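PDB 4AKX: EXOU from Pseudomonas aeruginosa, which acts as a cytotoxic, patatin-like phospholipase of the type III secretion system, here in complex with its chaperone SpcU. Local coordinates for residues B[483-495]-B[533-546]. Numbering follows the deposited sequence.
Sequences FRQKARDAFTELT and WLAAELNHADNVDH
With CG anti to the backbone N (chi1 -179°), Trp533 reaches from helix 528-537 into the hollow formed by Phe483, Arg484, Ala487 and Arg488, a knob-into-hole fit. Phe483, its CG likewise anti (chi1 169°), slides past Trp533 in the opposite direction and presents an edge to the indole face in an offset edge-to-face pair, its CE1 3.6 Å from Trp533 CZ3. Ala487 CB abuts the indole rim, while Arg484 and Arg488 run across the tryptophan at about a right angle; the indole lies over one face of each guanidinium, offset toward its rim, with the planes steeply inclined. Glu537 OE1 lies at the edge of the Arg488 guanidinium, 3.5 Å from both Arg488 NH1 and NH2, in a long salt bridge whose two planar groups stand nearly perpendicular. Both arginines also pair with Asp463, and Glu537 OE2 is hydrogen-bonded to Ser336.

Farther along, the Phe491 ring has Leu534 O at its edge, with Glu537 CB (3.5 Å from Phe491 CZ) and Leu538 CD1 (3.7 Å from Phe491 CE1) approaching obliquely. The His546 imidazole has Leu538 CD1 over the centre of one face and Asn543 OD1 over the opposite face, offset toward its rim; that same oxygen caps the following helix by accepting from His546 N. Thr495 OG1 donates a hydrogen bond to Phe491 O (2.7 Å) and lies 3.2 Å from His546 NE2.

In this largely buried part of the middle helical domain, residues 483-495 and 533-537 cross at -38°; helix 544-552 starts against helix 474-502, helix 512-524 touches Phe491 and Leu494, and helix 561-591 packs on Ala535, Leu538 and Asn539.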
# COMPACT_ATOMS: atom_id res chain seq x y z
N PHE B 483 -3.64 46.91 -26.85
CA PHE B 483 -4.29 45.62 -27.00
C PHE B 483 -5.74 45.61 -26.51
O PHE B 483 -6.61 45.15 -27.23
CB PHE B 483 -3.48 44.54 -26.27
CG PHE B 483 -4.19 43.24 -26.14
CD1 PHE B 483 -5.20 43.08 -25.23
CD2 PHE B 483 -3.82 42.16 -26.91
CE1 PHE B 483 -5.85 41.87 -25.10
CE2 PHE B 483 -4.44 40.93 -26.78
CZ PHE B 483 -5.47 40.80 -25.87
N ARG B 484 -6.03 46.11 -25.31
CA ARG B 484 -7.41 46.09 -24.84
C ARG B 484 -8.34 46.87 -25.75
O ARG B 484 -9.47 46.45 -26.01
CB ARG B 484 -7.53 46.67 -23.47
CG ARG B 484 -7.39 45.65 -22.40
CD ARG B 484 -8.70 44.94 -22.13
NE ARG B 484 -8.72 44.37 -20.79
CZ ARG B 484 -7.64 44.08 -20.06
NH1 ARG B 484 -6.43 44.26 -20.54
NH2 ARG B 484 -7.79 43.60 -18.85
N GLN B 485 -7.89 48.04 -26.18
CA GLN B 485 -8.71 48.84 -27.03
C GLN B 485 -9.06 48.05 -28.29
O GLN B 485 -10.23 47.95 -28.65
CB GLN B 485 -7.98 50.13 -27.40
CG GLN B 485 -8.88 51.16 -28.04
CD GLN B 485 -10.18 51.31 -27.26
OE1 GLN B 485 -10.21 51.93 -26.19
NE2 GLN B 485 -11.26 50.70 -27.78
N LYS B 486 -8.05 47.48 -28.96
CA LYS B 486 -8.28 46.76 -30.22
C LYS B 486 -9.19 45.50 -30.06
O LYS B 486 -10.05 45.24 -30.90
CB LYS B 486 -6.96 46.40 -30.90
CG LYS B 486 -6.08 47.61 -31.17
CD LYS B 486 -4.89 47.26 -32.06
CE LYS B 486 -4.16 48.53 -32.52
NZ LYS B 486 -2.74 48.31 -32.99
N ALA B 487 -8.99 44.75 -28.98
CA ALA B 487 -9.89 43.69 -28.64
C ALA B 487 -11.29 44.19 -28.43
O ALA B 487 -12.22 43.62 -28.95
CB ALA B 487 -9.44 42.99 -27.41
N ARG B 488 -11.49 45.21 -27.60
CA ARG B 488 -12.87 45.64 -27.40
C ARG B 488 -13.52 46.13 -28.70
O ARG B 488 -14.73 45.96 -28.90
CB ARG B 488 -13.00 46.67 -26.29
CG ARG B 488 -12.59 46.14 -24.94
CD ARG B 488 -13.58 45.14 -24.41
NE ARG B 488 -13.04 44.54 -23.20
CZ ARG B 488 -13.25 43.29 -22.83
NH1 ARG B 488 -14.04 42.51 -23.57
NH2 ARG B 488 -12.67 42.82 -21.73
N ASP B 489 -12.72 46.65 -29.62
CA ASP B 489 -13.22 47.07 -30.90
C ASP B 489 -13.62 45.90 -31.76
O ASP B 489 -14.72 45.88 -32.33
CB ASP B 489 -12.18 47.90 -31.64
CG ASP B 489 -12.16 49.34 -31.20
OD1 ASP B 489 -13.07 49.73 -30.44
OD2 ASP B 489 -11.24 50.09 -31.58
N ALA B 490 -12.72 44.92 -31.86
CA ALA B 490 -12.91 43.73 -32.69
C ALA B 490 -14.08 42.90 -32.23
O ALA B 490 -14.72 42.25 -33.04
CB ALA B 490 -11.68 42.89 -32.68
N PHE B 491 -14.35 42.92 -30.93
CA PHE B 491 -15.44 42.18 -30.35
C PHE B 491 -16.78 42.81 -30.66
O PHE B 491 -17.78 42.10 -30.81
CB PHE B 491 -15.26 42.12 -28.88
CG PHE B 491 -14.33 41.06 -28.42
CD1 PHE B 491 -14.40 39.78 -28.95
CD2 PHE B 491 -13.46 41.30 -27.39
CE1 PHE B 491 -13.59 38.77 -28.45
CE2 PHE B 491 -12.66 40.30 -26.88
CZ PHE B 491 -12.71 39.04 -27.43
N THR B 492 -16.83 44.13 -30.72
CA THR B 492 -18.05 44.78 -31.20
C THR B 492 -18.24 44.50 -32.69
O THR B 492 -19.37 44.25 -33.16
CB THR B 492 -17.99 46.30 -30.98
OG1 THR B 492 -17.93 46.57 -29.58
CG2 THR B 492 -19.19 47.00 -31.60
N GLU B 493 -17.13 44.58 -33.42
CA GLU B 493 -17.14 44.50 -34.88
C GLU B 493 -17.69 43.12 -35.27
O GLU B 493 -18.55 42.99 -36.14
CB GLU B 493 -15.72 44.76 -35.41
CG GLU B 493 -15.54 44.59 -36.91
CD GLU B 493 -14.07 44.72 -37.36
OE1 GLU B 493 -13.22 45.22 -36.57
OE2 GLU B 493 -13.75 44.32 -38.52
N LEU B 494 -17.26 42.11 -34.51
CA LEU B 494 -17.74 40.76 -34.65
C LEU B 494 -19.19 40.60 -34.30
O LEU B 494 -19.85 39.73 -34.81
CB LEU B 494 -16.92 39.82 -33.78
CG LEU B 494 -17.31 38.35 -33.77
CD1 LEU B 494 -17.10 37.74 -35.14
CD2 LEU B 494 -16.48 37.61 -32.72
N THR B 495 -19.68 41.41 -33.36
CA THR B 495 -21.07 41.30 -32.91
C THR B 495 -22.03 41.89 -33.93
O THR B 495 -23.13 41.35 -34.16
CB THR B 495 -21.26 41.95 -31.54
OG1 THR B 495 -20.33 41.36 -30.63
CG2 THR B 495 -22.64 41.72 -31.03
N TRP B 533 -6.73 34.64 -23.30
CA TRP B 533 -7.59 35.71 -22.78
C TRP B 533 -8.70 35.96 -23.78
O TRP B 533 -9.90 36.08 -23.41
CB TRP B 533 -6.75 36.98 -22.49
CG TRP B 533 -7.54 38.16 -21.93
CD1 TRP B 533 -7.75 38.49 -20.61
CD2 TRP B 533 -8.23 39.23 -22.70
NE1 TRP B 533 -8.52 39.64 -20.50
CE2 TRP B 533 -8.83 40.12 -21.71
CE3 TRP B 533 -8.42 39.49 -24.04
CZ2 TRP B 533 -9.55 41.23 -22.08
CZ3 TRP B 533 -9.14 40.63 -24.41
CH2 TRP B 533 -9.71 41.47 -23.45
N LEU B 534 -8.31 35.96 -25.05
CA LEU B 534 -9.26 36.21 -26.12
C LEU B 534 -10.30 35.11 -26.25
O LEU B 534 -11.49 35.40 -26.40
CB LEU B 534 -8.56 36.49 -27.45
CG LEU B 534 -7.78 37.83 -27.61
CD1 LEU B 534 -6.86 37.75 -28.84
CD2 LEU B 534 -8.69 39.06 -27.74
N ALA B 535 -9.90 33.87 -26.08
CA ALA B 535 -10.88 32.81 -26.03
C ALA B 535 -11.89 32.97 -24.84
O ALA B 535 -13.14 32.99 -25.05
CB ALA B 535 -10.20 31.46 -25.98
N ALA B 536 -11.37 33.12 -23.62
CA ALA B 536 -12.24 33.31 -22.47
C ALA B 536 -13.23 34.46 -22.69
O ALA B 536 -14.42 34.32 -22.38
CB ALA B 536 -11.44 33.51 -21.22
N GLU B 537 -12.74 35.58 -23.25
CA GLU B 537 -13.62 36.75 -23.49
C GLU B 537 -14.76 36.37 -24.39
O GLU B 537 -15.87 36.85 -24.27
CB GLU B 537 -12.86 37.91 -24.13
CG GLU B 537 -11.93 38.68 -23.20
CD GLU B 537 -12.55 39.01 -21.85
OE1 GLU B 537 -13.71 39.47 -21.79
OE2 GLU B 537 -11.86 38.81 -20.84
N LEU B 538 -14.49 35.47 -25.30
CA LEU B 538 -15.51 35.12 -26.24
C LEU B 538 -16.44 34.04 -25.68
O LEU B 538 -17.26 33.52 -26.39
CB LEU B 538 -14.82 34.64 -27.48
CG LEU B 538 -15.50 34.62 -28.81
CD1 LEU B 538 -15.96 36.00 -29.17
CD2 LEU B 538 -14.36 34.20 -29.70
N ASN B 539 -16.29 33.72 -24.39
CA ASN B 539 -17.08 32.65 -23.77
C ASN B 539 -18.07 33.13 -22.74
O ASN B 539 -18.90 32.37 -22.31
CB ASN B 539 -16.19 31.61 -23.13
CG ASN B 539 -15.83 30.48 -24.08
OD1 ASN B 539 -16.34 29.39 -23.94
ND2 ASN B 539 -14.94 30.74 -25.02
N HIS B 540 -17.98 34.38 -22.34
CA HIS B 540 -19.01 34.97 -21.50
C HIS B 540 -20.38 34.44 -21.77
O HIS B 540 -20.99 34.79 -22.79
CB HIS B 540 -19.00 36.46 -21.65
CG HIS B 540 -18.01 37.12 -20.75
ND1 HIS B 540 -16.71 37.19 -21.05
CD2 HIS B 540 -18.15 37.62 -19.45
CE1 HIS B 540 -16.05 37.76 -20.04
NE2 HIS B 540 -16.94 38.02 -19.06
N ALA B 541 -20.88 33.60 -20.87
CA ALA B 541 -22.22 33.04 -21.05
C ALA B 541 -23.26 34.14 -21.25
O ALA B 541 -24.20 33.99 -22.03
CB ALA B 541 -22.60 32.17 -19.87
N ASP B 542 -23.05 35.26 -20.56
CA ASP B 542 -23.95 36.42 -20.57
C ASP B 542 -24.12 37.02 -21.98
O ASP B 542 -25.13 37.66 -22.26
CB ASP B 542 -23.40 37.49 -19.62
CG ASP B 542 -21.90 37.73 -19.83
OD1 ASP B 542 -21.52 38.43 -20.81
OD2 ASP B 542 -21.08 37.19 -19.04
N ASN B 543 -23.13 36.82 -22.84
CA ASN B 543 -23.09 37.46 -24.16
C ASN B 543 -23.80 36.63 -25.25
O ASN B 543 -23.17 35.91 -25.99
CB ASN B 543 -21.63 37.72 -24.55
CG ASN B 543 -21.48 38.63 -25.76
OD1 ASN B 543 -22.01 38.38 -26.83
ND2 ASN B 543 -20.71 39.70 -25.59
N VAL B 544 -25.12 36.75 -25.34
CA VAL B 544 -25.96 35.96 -26.28
C VAL B 544 -25.44 35.78 -27.72
O VAL B 544 -25.75 34.77 -28.37
CB VAL B 544 -27.39 36.55 -26.40
CG1 VAL B 544 -28.23 35.67 -27.30
CG2 VAL B 544 -28.06 36.68 -25.05
N ASP B 545 -24.74 36.78 -28.25
CA ASP B 545 -24.38 36.79 -29.67
C ASP B 545 -23.14 36.00 -29.95
O ASP B 545 -23.04 35.30 -30.94
CB ASP B 545 -24.18 38.21 -30.15
CG ASP B 545 -25.47 38.93 -30.33
OD1 ASP B 545 -26.52 38.24 -30.39
OD2 ASP B 545 -25.45 40.17 -30.40
N HIS B 546 -22.16 36.16 -29.09
CA HIS B 546 -21.01 35.33 -29.15
C HIS B 546 -21.42 33.91 -28.95
O HIS B 546 -21.15 33.09 -29.80
CB HIS B 546 -19.98 35.79 -28.15
CG HIS B 546 -19.35 37.10 -28.51
ND1 HIS B 546 -18.55 37.79 -27.66
CD2 HIS B 546 -19.42 37.86 -29.70
CE1 HIS B 546 -18.09 38.90 -28.29
NE2 HIS B 546 -18.63 38.94 -29.54